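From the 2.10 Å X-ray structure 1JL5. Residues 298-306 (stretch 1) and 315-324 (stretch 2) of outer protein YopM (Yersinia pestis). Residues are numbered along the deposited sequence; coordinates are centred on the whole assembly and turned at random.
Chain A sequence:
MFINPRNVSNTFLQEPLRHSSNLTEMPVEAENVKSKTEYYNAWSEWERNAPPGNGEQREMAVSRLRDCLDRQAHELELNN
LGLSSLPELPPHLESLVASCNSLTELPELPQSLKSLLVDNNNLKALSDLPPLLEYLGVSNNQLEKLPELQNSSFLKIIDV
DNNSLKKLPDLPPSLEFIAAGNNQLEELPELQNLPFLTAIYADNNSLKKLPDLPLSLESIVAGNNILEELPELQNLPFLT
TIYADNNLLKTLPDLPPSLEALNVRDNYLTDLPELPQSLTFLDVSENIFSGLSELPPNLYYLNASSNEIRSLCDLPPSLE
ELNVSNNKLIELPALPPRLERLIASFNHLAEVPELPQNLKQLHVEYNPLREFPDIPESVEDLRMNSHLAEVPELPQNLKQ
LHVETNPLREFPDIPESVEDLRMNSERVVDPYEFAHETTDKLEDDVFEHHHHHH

Stretch 1 298-306: NLYYLNASS
Stretch 2, residues 315-324: LPPSLEELNV

Successive repeats of a solenoid can stack by laying short parallel strands side by side, and YopM gives a compact example. Strands 301-303 and 321-323, both in extended conformation (phi -118 to -131°, psi 106 to 127°), run in the same direction, 6° apart, with axes 4.7 Å apart at closest approach. The register is a constant twenty residues: Tyr301 pairs with Glu321, Leu302 with Leu322 and Asn303 with Asn323, at CA-CA distances of 4.7, 4.9 and 4.4 Å.

Backbone hydrogen bonds alternate as a parallel ladder requires. Glu321 N donates to Tyr300 O (2.7 Å), Leu302 N to Glu321 O (2.8 Å), Asn323 N to Leu302 O (2.6 Å) and Ala304 N to Asn323 O (2.6 Å). Tyr300 O also accepts from Glu320 N (2.7 Å). Before the second strand, a type I turn from Pro316 to Leu319, closed by Leu319 N to Pro316 O (2.8 Å), brings Ser318 (chi1 p) against the first stretch, its OG 2.8 Å from Leu299 O.

Leucines form the apolar layer on the sheet face carrying Leu302 and Leu322. Leu299, Leu302, Leu319 and Leu322 all adopt the t,p rotamer, and their side chains pack together: Leu302 CD2 meets Leu322 CD1 at 3.5 Å, and Leu319 CD1 lies 4.0 Å from both Leu299 CD2 and Leu302 CB. Leu299 CB also packs on Pro316 CG (3.8 Å).

The other face is polar. Tyr301, Glu321, Asn303 and Asn323 have chi1 t; both asparagines have chi2 -19°. Glu321 CD approaches the Tyr301 ring edge, 3.3 Å from CE1. Asn303 ND2 donates to Tyr301 OH (2.9 Å), while Asn303 OD1 accepts from Ser305 N (3.1 Å) and Ser305 OG (2.6 Å), bracing the chain after the strand. One water donates to Glu321 OE2 (2.6 Å) and accepts from Asn323 ND2 (2.8 Å), linking neighbouring polar groups.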

# COMPACT_ATOMS: atom_id res chain seq x y z
N ASN A 298 31.63 8.72 2.59
CA ASN A 298 30.78 9.44 3.53
C ASN A 298 29.31 9.31 3.19
O ASN A 298 28.49 10.10 3.64
CB ASN A 298 31.17 10.92 3.53
CG ASN A 298 32.65 11.11 3.64
OD1 ASN A 298 33.28 10.63 4.59
ND2 ASN A 298 33.24 11.81 2.67
N LEU A 299 28.98 8.30 2.40
CA LEU A 299 27.60 8.10 2.01
C LEU A 299 26.75 7.79 3.24
O LEU A 299 27.10 6.92 4.03
CB LEU A 299 27.50 6.93 1.02
CG LEU A 299 26.23 6.86 0.19
CD1 LEU A 299 26.20 8.04 -0.79
CD2 LEU A 299 26.18 5.55 -0.56
N TYR A 300 25.66 8.52 3.41
CA TYR A 300 24.77 8.27 4.54
C TYR A 300 23.61 7.44 4.03
O TYR A 300 23.11 6.55 4.72
CB TYR A 300 24.16 9.56 5.08
CG TYR A 300 25.10 10.49 5.78
CD1 TYR A 300 26.04 10.01 6.70
CD2 TYR A 300 25.02 11.87 5.59
CE1 TYR A 300 26.85 10.88 7.41
CE2 TYR A 300 25.83 12.75 6.28
CZ TYR A 300 26.74 12.25 7.19
OH TYR A 300 27.53 13.13 7.88
N TYR A 301 23.19 7.75 2.82
CA TYR A 301 22.05 7.10 2.23
C TYR A 301 22.33 6.50 0.88
O TYR A 301 22.81 7.16 -0.03
CB TYR A 301 20.92 8.10 2.10
CG TYR A 301 19.70 7.61 1.37
CD1 TYR A 301 18.65 7.00 2.05
CD2 TYR A 301 19.58 7.79 -0.01
CE1 TYR A 301 17.50 6.59 1.38
CE2 TYR A 301 18.44 7.38 -0.69
CZ TYR A 301 17.40 6.79 0.01
OH TYR A 301 16.26 6.42 -0.66
N LEU A 302 22.00 5.23 0.75
CA LEU A 302 22.16 4.57 -0.50
C LEU A 302 20.87 3.85 -0.80
O LEU A 302 20.41 3.01 -0.03
CB LEU A 302 23.30 3.56 -0.47
CG LEU A 302 23.31 2.71 -1.75
CD1 LEU A 302 23.44 3.60 -2.98
CD2 LEU A 302 24.44 1.70 -1.70
N ASN A 303 20.26 4.24 -1.90
CA ASN A 303 19.06 3.56 -2.33
C ASN A 303 19.49 3.01 -3.68
O ASN A 303 19.68 3.76 -4.63
CB ASN A 303 17.90 4.51 -2.51
CG ASN A 303 16.61 3.78 -2.79
OD1 ASN A 303 16.62 2.62 -3.20
ND2 ASN A 303 15.49 4.45 -2.59
N ALA A 304 19.69 1.70 -3.73
CA ALA A 304 20.09 1.03 -4.95
C ALA A 304 19.05 -0.06 -5.20
O ALA A 304 19.31 -1.06 -5.86
CB ALA A 304 21.47 0.41 -4.79
N SER A 305 17.87 0.15 -4.63
CA SER A 305 16.81 -0.83 -4.78
C SER A 305 16.39 -0.97 -6.23
O SER A 305 16.57 -0.05 -7.04
CB SER A 305 15.59 -0.41 -3.95
OG SER A 305 15.09 0.83 -4.40
N SER A 306 15.84 -2.13 -6.55
CA SER A 306 15.34 -2.39 -7.89
C SER A 306 16.34 -2.19 -9.01
O SER A 306 16.06 -1.57 -10.03
CB SER A 306 14.10 -1.55 -8.14
OG SER A 306 13.07 -2.03 -7.30
N LEU A 315 30.32 -1.38 2.47
CA LEU A 315 29.55 -0.19 2.72
C LEU A 315 30.37 0.79 3.55
O LEU A 315 31.07 0.39 4.48
CB LEU A 315 28.27 -0.55 3.45
CG LEU A 315 27.48 -1.64 2.71
CD1 LEU A 315 26.37 -2.17 3.59
CD2 LEU A 315 26.94 -1.06 1.41
N PRO A 316 30.30 2.08 3.21
CA PRO A 316 31.06 3.06 3.97
C PRO A 316 30.52 3.07 5.40
O PRO A 316 29.31 2.98 5.61
CB PRO A 316 30.78 4.37 3.23
CG PRO A 316 29.42 4.14 2.64
CD PRO A 316 29.51 2.72 2.15
N PRO A 317 31.41 3.14 6.40
CA PRO A 317 30.96 3.14 7.79
C PRO A 317 30.00 4.29 8.10
O PRO A 317 29.33 4.29 9.12
CB PRO A 317 32.27 3.23 8.58
CG PRO A 317 33.19 3.93 7.63
CD PRO A 317 32.87 3.26 6.32
N SER A 318 29.94 5.26 7.21
CA SER A 318 29.07 6.41 7.38
C SER A 318 27.62 6.08 7.01
O SER A 318 26.69 6.79 7.39
CB SER A 318 29.54 7.54 6.48
OG SER A 318 29.63 7.06 5.14
N LEU A 319 27.45 5.00 6.27
CA LEU A 319 26.14 4.61 5.80
C LEU A 319 25.12 4.43 6.89
O LEU A 319 25.29 3.61 7.80
CB LEU A 319 26.24 3.32 4.98
CG LEU A 319 25.06 3.14 4.03
CD1 LEU A 319 25.01 4.31 3.06
CD2 LEU A 319 25.21 1.84 3.27
N GLU A 320 24.05 5.20 6.81
CA GLU A 320 22.99 5.11 7.79
C GLU A 320 21.79 4.42 7.19
O GLU A 320 21.05 3.72 7.88
CB GLU A 320 22.64 6.50 8.28
CG GLU A 320 23.77 7.08 9.08
CD GLU A 320 23.44 8.42 9.63
OE1 GLU A 320 23.14 9.32 8.82
OE2 GLU A 320 23.48 8.57 10.86
N GLU A 321 21.57 4.63 5.91
CA GLU A 321 20.45 3.97 5.29
C GLU A 321 20.89 3.26 4.04
O GLU A 321 21.49 3.85 3.14
CB GLU A 321 19.32 4.94 4.95
CG GLU A 321 18.17 4.21 4.27
CD GLU A 321 16.90 5.02 4.24
OE1 GLU A 321 16.89 6.16 4.74
OE2 GLU A 321 15.89 4.49 3.70
N LEU A 322 20.62 1.97 4.01
CA LEU A 322 20.95 1.17 2.87
C LEU A 322 19.67 0.56 2.36
O LEU A 322 19.03 -0.23 3.06
CB LEU A 322 21.92 0.06 3.23
CG LEU A 322 22.21 -0.87 2.05
CD1 LEU A 322 22.89 -0.07 0.94
CD2 LEU A 322 23.09 -2.02 2.51
N ASN A 323 19.30 0.94 1.16
CA ASN A 323 18.12 0.35 0.55
C ASN A 323 18.60 -0.32 -0.71
O ASN A 323 18.95 0.34 -1.69
CB ASN A 323 17.08 1.41 0.21
CG ASN A 323 15.80 0.78 -0.27
OD1 ASN A 323 15.79 -0.38 -0.68
ND2 ASN A 323 14.71 1.54 -0.23
N VAL A 324 18.66 -1.64 -0.67
CA VAL A 324 19.08 -2.42 -1.82
C VAL A 324 17.95 -3.39 -2.05
O VAL A 324 18.12 -4.50 -2.56
CB VAL A 324 20.38 -3.17 -1.55
CG1 VAL A 324 21.53 -2.18 -1.45
CG2 VAL A 324 20.25 -3.98 -0.28
O HOH W 1 15.02 3.88 1.36